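Local coordinates for putative lipoprotein (Bacteroides ovatus, PDB 3OQQ) that is of unknown function but is probably an extracellular, calcium-binding lipoprotein built largely of antiparallel beta strands, at residues L22-S27 and V38-V43; D133-Q138 and K343-R348; G187-V192 and K338-K343. One frame throughout, in Å; residues are numbered along the deposited sequence. Where two conformers were deposited one is given.

Contacts 1 and 3 are both bulged antiparallel strand pairs, whereas contact 2 packs a loop on an edge strand through an ammonium group, a tryptophan and an isoleucine. Contact 1 is the buried one: a hairpin whose valines pack on one face, with Asn24 adding a side-chain bond. Contacts 2 and 3 lie on the opposite side of the chain's centre, their own centres about 10 Å apart, and are only partly buried. Both reach the same antiparallel sheet and share Lys343, contact 3 joining two of its strands and contact 2 adding the loop. Asp133 of contact 2 touches Gly187 and Pro190 of contact 3.

Contact 1. Residues L22-S27 and V38-V43; sequences LVNVYS and VGDVLV
Val23 and Val41 form an antiparallel hydrogen-bonded pair, with Val23 N to Val41 O at 2.9 Å and Val41 N returning to Val23 O at 3.0 Å. A second such pair joins Val25 and Val38: Val25 N meets Val38 O at 2.9 Å, whereas the reverse bond is long and weak. Between the pairs the register slips by one residue, because Asp40 and Val41 both face Val23 in a G1 beta bulge, Asp40 taking the positive phi of 45° that marks its first position. Asn24 CG stands anti to the carbonyl carbon (chi1 -66°), which lets the carboxamide lean over the bulge, and OD1 accepts from Asp40 N at 3.0 Å in a nearly straight bond, the donor tilted 26° from the amide plane.

Apolar contacts line the face of Val23, Val25, Val38 and Val41, where Val25 and Val38 lie side by side, CB against CG1. Val43 adds its CG2 to Val23 CG2 at 3.7 Å, crossing at about a right angle. Separately, Leu22 CD2 rests on Leu42 CB at 3.7 Å.

The hairpin of 23-26 and 36-41 lies between strands 59-65 and 122-131, and Leu103 of strand 96-104 touches Val25, Val41 and Val43.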
ATOM      1  N   LEU A  22     -12.011  -1.759 -23.614  1.00 26.05           N
ATOM      2  CA  LEU A  22     -11.871  -1.528 -22.180  1.00 24.92           C
ATOM      3  C   LEU A  22     -11.129  -0.218 -21.913  1.00 31.21           C
ATOM      4  O   LEU A  22     -10.319   0.231 -22.738  1.00 31.37           O
ATOM      5  CB  LEU A  22     -11.187  -2.718 -21.505  1.00 24.23           C
ATOM      6  CG  LEU A  22     -11.745  -4.095 -21.881  1.00 27.91           C
ATOM      7  CD1 LEU A  22     -10.946  -5.180 -21.235  1.00 27.69           C
ATOM      8  CD2 LEU A  22     -13.186  -4.228 -21.480  1.00 27.72           C
ATOM      9  N   VAL A  23     -11.480   0.439 -20.797  1.00 26.36           N
ATOM     10  CA  VAL A  23     -10.937   1.755 -20.486  1.00 24.09           C
ATOM     11  C   VAL A  23     -10.091   1.737 -19.196  1.00 26.36           C
ATOM     12  O   VAL A  23     -10.224   0.848 -18.358  1.00 24.88           O
ATOM     13  CB  VAL A  23     -12.066   2.838 -20.423  1.00 26.84           C
ATOM     14  CG1 VAL A  23     -12.801   2.958 -21.764  1.00 26.97           C
ATOM     15  CG2 VAL A  23     -13.057   2.568 -19.284  1.00 26.34           C
ATOM     16  N   ASN A  24      -9.268   2.768 -19.033  1.00 22.81           N
ATOM     17  CA  ASN A  24      -8.456   2.954 -17.841  1.00 22.21           C
ATOM     18  C   ASN A  24      -8.835   4.272 -17.200  1.00 27.45           C
ATOM     19  O   ASN A  24      -9.038   5.244 -17.913  1.00 27.84           O
ATOM     20  CB  ASN A  24      -6.989   2.901 -18.200  1.00 23.23           C
ATOM     21  CG  ASN A  24      -6.575   1.538 -18.680  1.00 38.95           C
ATOM     22  OD1 ASN A  24      -6.872   0.517 -18.065  1.00 30.54           O
ATOM     23  ND2 ASN A  24      -5.925   1.488 -19.818  1.00 36.25           N
ATOM     24  N   VAL A  25      -9.003   4.286 -15.864  1.00 24.09           N
ATOM     25  CA  VAL A  25      -9.385   5.486 -15.111  1.00 22.38           C
ATOM     26  C   VAL A  25      -8.215   5.876 -14.206  1.00 25.80           C
ATOM     27  O   VAL A  25      -7.680   5.017 -13.498  1.00 25.28           O
ATOM     28  CB  VAL A  25     -10.702   5.281 -14.323  1.00 24.75           C
ATOM     29  CG1 VAL A  25     -11.107   6.553 -13.572  1.00 23.98           C
ATOM     30  CG2 VAL A  25     -11.828   4.805 -15.254  1.00 24.51           C
ATOM     31  N   TYR A  26      -7.806   7.158 -14.256  1.00 21.09           N
ATOM     32  CA  TYR A  26      -6.664   7.711 -13.501  1.00 20.17           C
ATOM     33  C   TYR A  26      -7.088   8.893 -12.627  1.00 25.65           C
ATOM     34  O   TYR A  26      -8.041   9.599 -12.973  1.00 24.98           O
ATOM     35  CB  TYR A  26      -5.573   8.212 -14.491  1.00 21.28           C
ATOM     36  CG  TYR A  26      -5.073   7.162 -15.464  1.00 21.32           C
ATOM     37  CD1 TYR A  26      -5.751   6.902 -16.653  1.00 23.13           C
ATOM     38  CD2 TYR A  26      -3.906   6.452 -15.211  1.00 20.68           C
ATOM     39  CE1 TYR A  26      -5.323   5.906 -17.524  1.00 21.88           C
ATOM     40  CE2 TYR A  26      -3.465   5.448 -16.077  1.00 21.19           C
ATOM     41  CZ  TYR A  26      -4.169   5.191 -17.240  1.00 27.69           C
ATOM     42  OH  TYR A  26      -3.714   4.234 -18.115  1.00 29.51           O
ATOM     43  N   SER A  27      -6.374   9.139 -11.521  1.00 23.97           N
ATOM     44  CA  SER A  27      -6.664  10.300 -10.657  1.00 25.18           C
ATOM     45  C   SER A  27      -5.917  11.557 -11.174  1.00 33.64           C
ATOM     46  O   SER A  27      -6.106  12.644 -10.632  1.00 34.81           O
ATOM     47  CB  SER A  27      -6.265   9.998  -9.216  1.00 25.93           C
ATOM     48  OG  SER A  27      -4.878   9.710  -9.142  1.00 23.94           O
ATOM     49  N   VAL A  38      -8.528   2.251 -11.618  1.00 22.39           N
ATOM     50  CA  VAL A  38      -9.218   1.048 -12.094  1.00 24.26           C
ATOM     51  C   VAL A  38      -8.826   0.865 -13.578  1.00 28.27           C
ATOM     52  O   VAL A  38      -8.800   1.830 -14.342  1.00 26.96           O
ATOM     53  CB  VAL A  38     -10.760   1.064 -11.809  1.00 29.39           C
ATOM     54  CG1 VAL A  38     -11.484   2.151 -12.580  1.00 30.18           C
ATOM     55  CG2 VAL A  38     -11.403  -0.299 -12.053  1.00 30.11           C
ATOM     56  N   GLY A  39      -8.399  -0.349 -13.913  1.00 26.15           N
ATOM     57  CA  GLY A  39      -7.945  -0.707 -15.251  1.00 26.36           C
ATOM     58  C   GLY A  39      -8.831  -1.721 -15.936  1.00 30.99           C
ATOM     59  O   GLY A  39      -9.574  -2.450 -15.266  1.00 30.25           O
ATOM     60  N   ASP A  40      -8.748  -1.754 -17.297  1.00 27.84           N
ATOM     61  CA  ASP A  40      -9.454  -2.661 -18.215  1.00 28.53           C
ATOM     62  C   ASP A  40     -10.955  -2.818 -17.864  1.00 29.44           C
ATOM     63  O   ASP A  40     -11.463  -3.933 -17.728  1.00 27.31           O
ATOM     64  CB  ASP A  40      -8.728  -4.034 -18.269  1.00 31.38           C
ATOM     65  CG  ASP A  40      -7.376  -3.959 -18.971  1.00 41.32           C
ATOM     66  OD1 ASP A  40      -7.275  -3.242 -19.994  1.00 43.97           O
ATOM     67  OD2 ASP A  40      -6.431  -4.634 -18.516  1.00 44.44           O
ATOM     68  N   VAL A  41     -11.651  -1.673 -17.757  1.00 25.11           N
ATOM     69  CA  VAL A  41     -13.067  -1.544 -17.399  1.00 25.12           C
ATOM     70  C   VAL A  41     -13.945  -1.567 -18.629  1.00 31.27           C
ATOM     71  O   VAL A  41     -13.744  -0.766 -19.536  1.00 30.55           O
ATOM     72  CB  VAL A  41     -13.282  -0.213 -16.626  1.00 26.65           C
ATOM     73  CG1 VAL A  41     -14.720  -0.057 -16.145  1.00 25.79           C
ATOM     74  CG2 VAL A  41     -12.304  -0.097 -15.469  1.00 24.95           C
ATOM     75  N   LEU A  42     -14.952  -2.441 -18.636  1.00 29.56           N
ATOM     76  CA  LEU A  42     -15.920  -2.488 -19.726  1.00 30.39           C
ATOM     77  C   LEU A  42     -17.023  -1.469 -19.426  1.00 36.02           C
ATOM     78  O   LEU A  42     -17.602  -1.492 -18.334  1.00 36.38           O
ATOM     79  CB  LEU A  42     -16.484  -3.917 -19.883  1.00 30.34           C
ATOM     80  CG  LEU A  42     -17.730  -4.109 -20.747  1.00 35.32           C
ATOM     81  CD1 LEU A  42     -17.457  -3.790 -22.211  1.00 34.59           C
ATOM     82  CD2 LEU A  42     -18.252  -5.508 -20.608  1.00 37.44           C
ATOM     83  N   VAL A  43     -17.293  -0.564 -20.378  1.00 31.88           N
ATOM     84  CA  VAL A  43     -18.350   0.437 -20.226  1.00 31.41           C
ATOM     85  C   VAL A  43     -19.362   0.195 -21.320  1.00 39.99           C
ATOM     86  O   VAL A  43     -19.149   0.603 -22.455  1.00 40.94           O
ATOM     87  CB  VAL A  43     -17.856   1.914 -20.212  1.00 32.83           C
ATOM     88  CG1 VAL A  43     -19.008   2.875 -19.919  1.00 32.66           C
ATOM     89  CG2 VAL A  43     -16.725   2.120 -19.209  1.00 30.72           C
TER

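Contact 2. Residues D133-Q138 and K343-R348; sequences DGWPIQ and KEIHMR
Trp135 meets Lys343 and Ile345 where a loop between strands 122-131 and 150-161 folds onto the edge strand of a six-stranded antiparallel sheet. The ammonium NZ of Lys343 gives a hydrogen bond to Trp135 O at 3.1 Å, with NZ tilted 20° from the carbonyl plane. A water links the two segments as well, donating to Asp133 O at 3.0 Å and accepting a weak bond from Lys343 NZ at 2.8 Å. The lysine chain passes the benzo edge of the indole: CG lies near the ring plane, 3.7 Å from Trp135 CZ3. Lys343 CD lies 3.2 Å from Trp135 O, and a bend at chi3 (-71°) turns CE so that the chain runs on past the carbonyl. Replacing Lys343 by an alanine would probably leave Trp135 O without this donor and open a gap beside the indole edge.

Ile345 fills the other part of the contact. Its CG1 packs on Trp135 CB at 3.9 Å, and its CD1 reaches Asp133 O at 3.5 Å. Pro136, joined through a cis peptide bond, has its CB above one indole face, offset toward the rim.

Farther out, Leu363 and Val364 of helix 357-364 touch the indole. The loop's start is tied to a calcium ligand, Asp133 N bonding to Asp149 OD2.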
ATOM      1  N   ASP A 133       9.535   4.407  14.962  1.00 21.29           N
ATOM      2  CA  ASP A 133       9.814   3.142  15.637  1.00 21.96           C
ATOM      3  C   ASP A 133       9.792   3.198  17.162  1.00 27.86           C
ATOM      4  O   ASP A 133      10.124   2.205  17.801  1.00 30.41           O
ATOM      5  CB  ASP A 133      11.199   2.624  15.188  1.00 22.72           C
ATOM      6  CG  ASP A 133      12.380   3.561  15.434  1.00 31.82           C
ATOM      7  OD1 ASP A 133      12.271   4.458  16.312  1.00 30.84           O
ATOM      8  OD2 ASP A 133      13.386   3.446  14.706  1.00 36.35           O
ATOM      9  N   GLY A 134       9.479   4.347  17.731  1.00 24.35           N
ATOM     10  CA  GLY A 134       9.591   4.568  19.167  1.00 22.68           C
ATOM     11  C   GLY A 134       8.413   4.249  20.052  1.00 26.68           C
ATOM     12  O   GLY A 134       8.575   4.300  21.276  1.00 27.84           O
ATOM     13  N   TRP A 135       7.224   3.937  19.472  1.00 20.81           N
ATOM     14  CA  TRP A 135       6.015   3.601  20.239  1.00 21.82           C
ATOM     15  C   TRP A 135       6.367   2.688  21.437  1.00 27.96           C
ATOM     16  O   TRP A 135       7.099   1.723  21.235  1.00 27.30           O
ATOM     17  CB  TRP A 135       4.951   2.920  19.322  1.00 20.32           C
ATOM     18  CG  TRP A 135       3.723   2.474  20.054  1.00 21.77           C
ATOM     19  CD1 TRP A 135       2.680   3.266  20.458  1.00 25.09           C
ATOM     20  CD2 TRP A 135       3.504   1.184  20.651  1.00 21.76           C
ATOM     21  NE1 TRP A 135       1.787   2.524  21.206  1.00 24.79           N
ATOM     22  CE2 TRP A 135       2.272   1.244  21.339  1.00 26.41           C
ATOM     23  CE3 TRP A 135       4.186  -0.046  20.594  1.00 23.40           C
ATOM     24  CZ2 TRP A 135       1.737   0.133  22.013  1.00 26.73           C
ATOM     25  CZ3 TRP A 135       3.663  -1.143  21.271  1.00 25.24           C
ATOM     26  CH2 TRP A 135       2.452  -1.049  21.967  1.00 26.32           C
ATOM     27  N   PRO A 136       5.925   2.961  22.695  1.00 26.49           N
ATOM     28  CA  PRO A 136       4.970   3.990  23.129  1.00 26.66           C
ATOM     29  C   PRO A 136       5.588   5.361  23.451  1.00 29.48           C
ATOM     30  O   PRO A 136       4.891   6.186  24.020  1.00 29.26           O
ATOM     31  CB  PRO A 136       4.345   3.344  24.374  1.00 29.02           C
ATOM     32  CG  PRO A 136       5.466   2.579  24.969  1.00 33.31           C
ATOM     33  CD  PRO A 136       6.239   2.034  23.804  1.00 28.02           C
ATOM     34  N   ILE A 137       6.850   5.625  23.048  1.00 25.78           N
ATOM     35  CA  ILE A 137       7.520   6.906  23.283  1.00 26.05           C
ATOM     36  C   ILE A 137       7.418   7.790  22.031  1.00 30.41           C
ATOM     37  O   ILE A 137       7.580   7.296  20.906  1.00 29.42           O
ATOM     38  CB  ILE A 137       8.999   6.708  23.725  1.00 29.67           C
ATOM     39  CG1 ILE A 137       9.073   5.875  25.027  1.00 30.69           C
ATOM     40  CG2 ILE A 137       9.735   8.084  23.893  1.00 29.23           C
ATOM     41  CD1 ILE A 137      10.432   5.330  25.330  1.00 43.99           C
ATOM     42  N   GLN A 138       7.166   9.088  22.240  1.00 27.70           N
ATOM     43  CA  GLN A 138       7.041  10.094  21.180  1.00 28.24           C
ATOM     44  C   GLN A 138       7.230  11.495  21.724  1.00 33.49           C
ATOM     45  O   GLN A 138       6.871  11.756  22.872  1.00 34.22           O
ATOM     46  CB  GLN A 138       5.658  10.014  20.530  1.00 29.16           C
ATOM     47  CG  GLN A 138       5.668  10.304  19.025  1.00 38.49           C
ATOM     48  CD  GLN A 138       4.337   9.992  18.364  1.00 37.48           C
ATOM     49  OE1 GLN A 138       3.280  10.009  18.992  1.00 32.25           O
ATOM     50  NE2 GLN A 138       4.348   9.799  17.061  1.00 25.47           N
ATOM     51  N   LYS A 343       8.262  -5.965  19.432  1.00 28.61           N
ATOM     52  CA  LYS A 343       7.273  -4.910  19.587  1.00 26.39           C
ATOM     53  C   LYS A 343       6.704  -4.557  18.187  1.00 25.59           C
ATOM     54  O   LYS A 343       7.461  -4.341  17.245  1.00 24.13           O
ATOM     55  CB  LYS A 343       7.933  -3.703  20.239  1.00 29.67           C
ATOM     56  CG  LYS A 343       7.014  -2.789  21.003  1.00 33.55           C
ATOM     57  CD  LYS A 343       7.635  -1.412  21.121  1.00 40.92           C
ATOM     58  CE  LYS A 343       8.814  -1.335  22.058  1.00 44.54           C
ATOM     59  NZ  LYS A 343       9.569  -0.080  21.855  1.00 49.97           N
ATOM     60  N   GLU A 344       5.379  -4.548  18.062  1.00 21.14           N
ATOM     61  CA  GLU A 344       4.636  -4.326  16.829  1.00 20.47           C
ATOM     62  C   GLU A 344       3.961  -2.964  16.869  1.00 23.19           C
ATOM     63  O   GLU A 344       3.262  -2.648  17.837  1.00 21.97           O
ATOM     64  CB  GLU A 344       3.605  -5.464  16.708  1.00 22.32           C
ATOM     65  CG  GLU A 344       3.077  -5.779  15.328  1.00 28.99           C
ATOM     66  CD  GLU A 344       1.916  -6.751  15.409  1.00 22.63           C
ATOM     67  OE1 GLU A 344       2.159  -7.974  15.472  1.00 19.43           O
ATOM     68  OE2 GLU A 344       0.763  -6.280  15.510  1.00 21.28           O
ATOM     69  N   ILE A 345       4.198  -2.140  15.827  1.00 17.80           N
ATOM     70  CA  ILE A 345       3.646  -0.785  15.737  1.00 17.76           C
ATOM     71  C   ILE A 345       2.726  -0.697  14.517  1.00 20.59           C
ATOM     72  O   ILE A 345       3.097  -1.131  13.450  1.00 20.05           O
ATOM     73  CB  ILE A 345       4.797   0.278  15.697  1.00 19.74           C
ATOM     74  CG1 ILE A 345       5.796   0.049  16.858  1.00 19.90           C
ATOM     75  CG2 ILE A 345       4.260   1.741  15.693  1.00 17.94           C
ATOM     76  CD1 ILE A 345       7.158   0.783  16.749  1.00 22.82           C
ATOM     77  N   HIS A 346       1.522  -0.155  14.693  1.00 17.56           N
ATOM     78  CA  HIS A 346       0.570   0.084  13.609  1.00 16.62           C
ATOM     79  C   HIS A 346       0.285   1.593  13.560  1.00 20.41           C
ATOM     80  O   HIS A 346       0.675   2.320  14.479  1.00 19.07           O
ATOM     81  CB  HIS A 346      -0.727  -0.722  13.845  1.00 16.67           C
ATOM     82  CG  HIS A 346      -0.545  -2.211  13.779  1.00 19.13           C
ATOM     83  ND1 HIS A 346      -1.100  -2.945  12.767  1.00 20.09           N
ATOM     84  CD2 HIS A 346       0.110  -3.049  14.618  1.00 20.43           C
ATOM     85  CE1 HIS A 346      -0.780  -4.206  13.013  1.00 19.57           C
ATOM     86  NE2 HIS A 346      -0.040  -4.315  14.110  1.00 20.09           N
HETATM   87  N   MSE A 347      -0.432   2.059  12.534  1.00 16.62           N
HETATM   88  CA  MSE A 347      -0.834   3.474  12.470  1.00 14.79           C
HETATM   89  C   MSE A 347      -2.025   3.712  13.415  1.00 19.51           C
HETATM   90  O   MSE A 347      -2.658   2.757  13.853  1.00 15.09           O
HETATM   91  CB  MSE A 347      -1.204   3.877  11.040  1.00 16.23           C
HETATM   92  CG  MSE A 347      -0.063   3.644  10.056  1.00 20.65           C
HETATM   93 SE   MSE A 347      -0.443   4.240   8.267  0.75 25.14          SE
HETATM   94  CE  MSE A 347      -1.775   2.932   7.801  1.00 23.03           C
ATOM     95  N   ARG A 348      -2.326   4.991  13.729  1.00 19.20           N
ATOM     96  CA  ARG A 348      -3.436   5.340  14.613  1.00 19.67           C
ATOM     97  C   ARG A 348      -4.746   4.696  14.161  1.00 23.69           C
ATOM     98  O   ARG A 348      -5.100   4.774  12.979  1.00 22.01           O
ATOM     99  CB  ARG A 348      -3.597   6.868  14.657  1.00 18.51           C
ATOM    100  CG  ARG A 348      -4.641   7.314  15.636  1.00 20.85           C
ATOM    101  CD  ARG A 348      -4.810   8.820  15.649  1.00 22.46           C
ATOM    102  NE  ARG A 348      -5.686   9.222  16.753  1.00 25.94           N
ATOM    103  CZ  ARG A 348      -6.999   9.405  16.652  1.00 36.27           C
ATOM    104  NH1 ARG A 348      -7.614   9.227  15.491  1.00 25.75           N
ATOM    105  NH2 ARG A 348      -7.704   9.768  17.710  1.00 24.39           N
TER
HETATM  106  O   HOH W   1      11.466   1.394  20.375  1.00 49.51           O

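Contact 3. Residues G187-V192 and K338-K343; sequences GIYPTV and KVNGGK
Val192 and Lys338 form an antiparallel hydrogen-bonded pair, Lys338 N giving to Val192 O at 2.8 Å. The return carbonyl, Lys338 O, is gripped by two amides, Thr191 N at 2.9 Å and Val192 N at 3.1 Å, which approach from the same face of its plane. This doubled acceptance shifts the register by one residue. Pro190, which has no amide hydrogen to offer, stands opposite Val339 in a non-hydrogen-bonded pair, their CA atoms 4.1 Å apart. Past it Asn340 N gives to Tyr189 O at 2.8 Å, the last backbone rung before the chain turns through Gly341 and Gly342.

Among the side chains, Val192 and Lys338 lie side by side pointing the same way, CB to CB at 3.7 Å, before the lysine chain leads off. In Thr191 a chi1 of 53° puts OG1 between the backbone N and the carbonyl carbon and leaves CG2 beside the backbone N, 3.6 Å from Asn340 N. Tyr189 CD1, at the ring edge, lies 4.2 Å from Asn340 CB.

Thr191 and Val192 facing Lys338 make a classic beta bulge, here joining strands 190-198 and 333-339; the tight turn that follows, with Gly342 and Lys343 facing Val339 as a G1 bulge, leads into edge strand 343-346.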
ATOM      1  N   GLY A 187      16.253   3.834  11.242  1.00 21.11           N
ATOM      2  CA  GLY A 187      16.290   3.439  12.645  1.00 20.22           C
ATOM      3  C   GLY A 187      17.270   2.321  12.822  1.00 23.28           C
ATOM      4  O   GLY A 187      17.506   1.580  11.870  1.00 22.05           O
ATOM      5  N   ILE A 188      17.788   2.177  14.056  1.00 23.69           N
ATOM      6  CA  ILE A 188      18.767   1.154  14.428  0.50 24.64           C
ATOM      7  C   ILE A 188      18.061  -0.170  14.712  1.00 27.73           C
ATOM      8  O   ILE A 188      18.579  -1.231  14.341  1.00 28.31           O
ATOM      9  CB  ILE A 188      19.593   1.653  15.667  0.50 28.86           C
ATOM     10  CG1 ILE A 188      20.500   2.834  15.283  0.50 29.90           C
ATOM     11  CG2 ILE A 188      20.418   0.545  16.320  0.50 29.73           C
ATOM     12  CD1 ILE A 188      20.639   3.895  16.381  0.50 38.50           C
ATOM     13  N   TYR A 189      16.904  -0.111  15.381  1.00 21.87           N
ATOM     14  CA  TYR A 189      16.166  -1.281  15.820  1.00 21.28           C
ATOM     15  C   TYR A 189      15.024  -1.817  14.927  1.00 22.18           C
ATOM     16  O   TYR A 189      14.609  -2.928  15.239  1.00 20.93           O
ATOM     17  CB  TYR A 189      15.635  -0.997  17.236  1.00 23.20           C
ATOM     18  CG  TYR A 189      16.767  -0.671  18.184  1.00 25.40           C
ATOM     19  CD1 TYR A 189      17.670  -1.653  18.582  1.00 26.80           C
ATOM     20  CD2 TYR A 189      17.023   0.647  18.573  1.00 27.03           C
ATOM     21  CE1 TYR A 189      18.757  -1.350  19.396  1.00 26.27           C
ATOM     22  CE2 TYR A 189      18.110   0.963  19.394  1.00 28.16           C
ATOM     23  CZ  TYR A 189      18.947  -0.051  19.838  1.00 36.49           C
ATOM     24  OH  TYR A 189      20.004   0.214  20.677  1.00 36.62           O
ATOM     25  N   PRO A 190      14.492  -1.167  13.852  1.00 17.63           N
ATOM     26  CA  PRO A 190      13.431  -1.833  13.050  1.00 16.95           C
ATOM     27  C   PRO A 190      13.935  -3.137  12.421  1.00 21.70           C
ATOM     28  O   PRO A 190      15.068  -3.206  11.970  1.00 20.55           O
ATOM     29  CB  PRO A 190      13.086  -0.799  11.972  1.00 17.68           C
ATOM     30  CG  PRO A 190      13.551   0.511  12.522  1.00 23.22           C
ATOM     31  CD  PRO A 190      14.784   0.182  13.326  1.00 19.17           C
ATOM     32  N   THR A 191      13.107  -4.179  12.429  1.00 20.49           N
ATOM     33  CA  THR A 191      13.504  -5.484  11.913  1.00 19.81           C
ATOM     34  C   THR A 191      12.527  -6.006  10.865  1.00 21.28           C
ATOM     35  O   THR A 191      12.932  -6.769   9.997  1.00 19.81           O
ATOM     36  CB  THR A 191      13.608  -6.494  13.071  1.00 26.21           C
ATOM     37  OG1 THR A 191      12.381  -6.482  13.798  1.00 24.07           O
ATOM     38  CG2 THR A 191      14.776  -6.194  14.030  1.00 26.18           C
ATOM     39  N   VAL A 192      11.233  -5.673  11.003  1.00 16.37           N
ATOM     40  CA  VAL A 192      10.175  -6.201  10.138  1.00 15.09           C
ATOM     41  C   VAL A 192       9.221  -5.096   9.697  1.00 17.89           C
ATOM     42  O   VAL A 192       9.008  -4.137  10.430  1.00 18.45           O
ATOM     43  CB  VAL A 192       9.356  -7.335  10.867  1.00 18.48           C
ATOM     44  CG1 VAL A 192       8.310  -7.968   9.939  1.00 16.64           C
ATOM     45  CG2 VAL A 192      10.255  -8.424  11.467  1.00 18.90           C
ATOM     46  N   LYS A 338       7.781  -4.105  12.939  1.00 17.55           N
ATOM     47  CA  LYS A 338       8.295  -4.691  14.168  1.00 17.78           C
ATOM     48  C   LYS A 338       9.700  -4.181  14.404  1.00 21.62           C
ATOM     49  O   LYS A 338      10.446  -3.884  13.461  1.00 20.01           O
ATOM     50  CB  LYS A 338       8.283  -6.221  14.188  1.00 18.61           C
ATOM     51  CG  LYS A 338       6.919  -6.853  14.203  1.00 19.34           C
ATOM     52  CD  LYS A 338       7.027  -8.211  14.884  1.00 28.12           C
ATOM     53  CE  LYS A 338       6.488  -9.303  14.036  1.00 39.68           C
ATOM     54  NZ  LYS A 338       6.518 -10.600  14.767  1.00 37.62           N
ATOM     55  N   VAL A 339      10.031  -4.019  15.677  1.00 19.74           N
ATOM     56  CA  VAL A 339      11.354  -3.579  16.097  1.00 21.04           C
ATOM     57  C   VAL A 339      11.958  -4.699  16.920  1.00 26.91           C
ATOM     58  O   VAL A 339      11.217  -5.559  17.430  1.00 25.89           O
ATOM     59  CB  VAL A 339      11.326  -2.217  16.845  1.00 25.23           C
ATOM     60  CG1 VAL A 339      10.657  -1.135  15.987  1.00 24.65           C
ATOM     61  CG2 VAL A 339      10.647  -2.337  18.201  1.00 24.68           C
ATOM     62  N   ASN A 340      13.297  -4.727  17.004  1.00 25.60           N
ATOM     63  CA  ASN A 340      14.066  -5.726  17.747  1.00 26.39           C
ATOM     64  C   ASN A 340      13.400  -6.043  19.087  1.00 33.69           C
ATOM     65  O   ASN A 340      13.120  -5.137  19.862  1.00 32.61           O
ATOM     66  CB  ASN A 340      15.485  -5.203  17.969  1.00 28.73           C
ATOM     67  CG  ASN A 340      16.411  -6.225  18.544  1.00 44.71           C
ATOM     68  OD1 ASN A 340      16.620  -7.303  17.968  1.00 36.71           O
ATOM     69  ND2 ASN A 340      16.928  -5.928  19.722  1.00 35.66           N
ATOM     70  N   GLY A 341      13.106  -7.315  19.330  1.00 33.54           N
ATOM     71  CA  GLY A 341      12.410  -7.704  20.547  1.00 34.49           C
ATOM     72  C   GLY A 341      10.969  -8.114  20.297  1.00 40.49           C
ATOM     73  O   GLY A 341      10.359  -8.725  21.171  1.00 42.21           O
ATOM     74  N   GLY A 342      10.417  -7.774  19.122  1.00 35.26           N
ATOM     75  CA  GLY A 342       9.066  -8.175  18.742  1.00 34.15           C
ATOM     76  C   GLY A 342       7.942  -7.179  18.970  1.00 35.41           C
ATOM     77  O   GLY A 342       6.775  -7.507  18.739  1.00 35.69           O
ATOM     78  N   LYS A 343       8.262  -5.965  19.432  1.00 28.61           N
ATOM     79  CA  LYS A 343       7.273  -4.910  19.587  1.00 26.39           C
ATOM     80  C   LYS A 343       6.704  -4.557  18.187  1.00 25.59           C
ATOM     81  O   LYS A 343       7.461  -4.341  17.245  1.00 24.13           O
ATOM     82  CB  LYS A 343       7.933  -3.703  20.239  1.00 29.67           C
ATOM     83  CG  LYS A 343       7.014  -2.789  21.003  1.00 33.55           C
ATOM     84  CD  LYS A 343       7.635  -1.412  21.121  1.00 40.92           C
ATOM     85  CE  LYS A 343       8.814  -1.335  22.058  1.00 44.54           C
ATOM     86  NZ  LYS A 343       9.569  -0.080  21.855  1.00 49.97           N
TER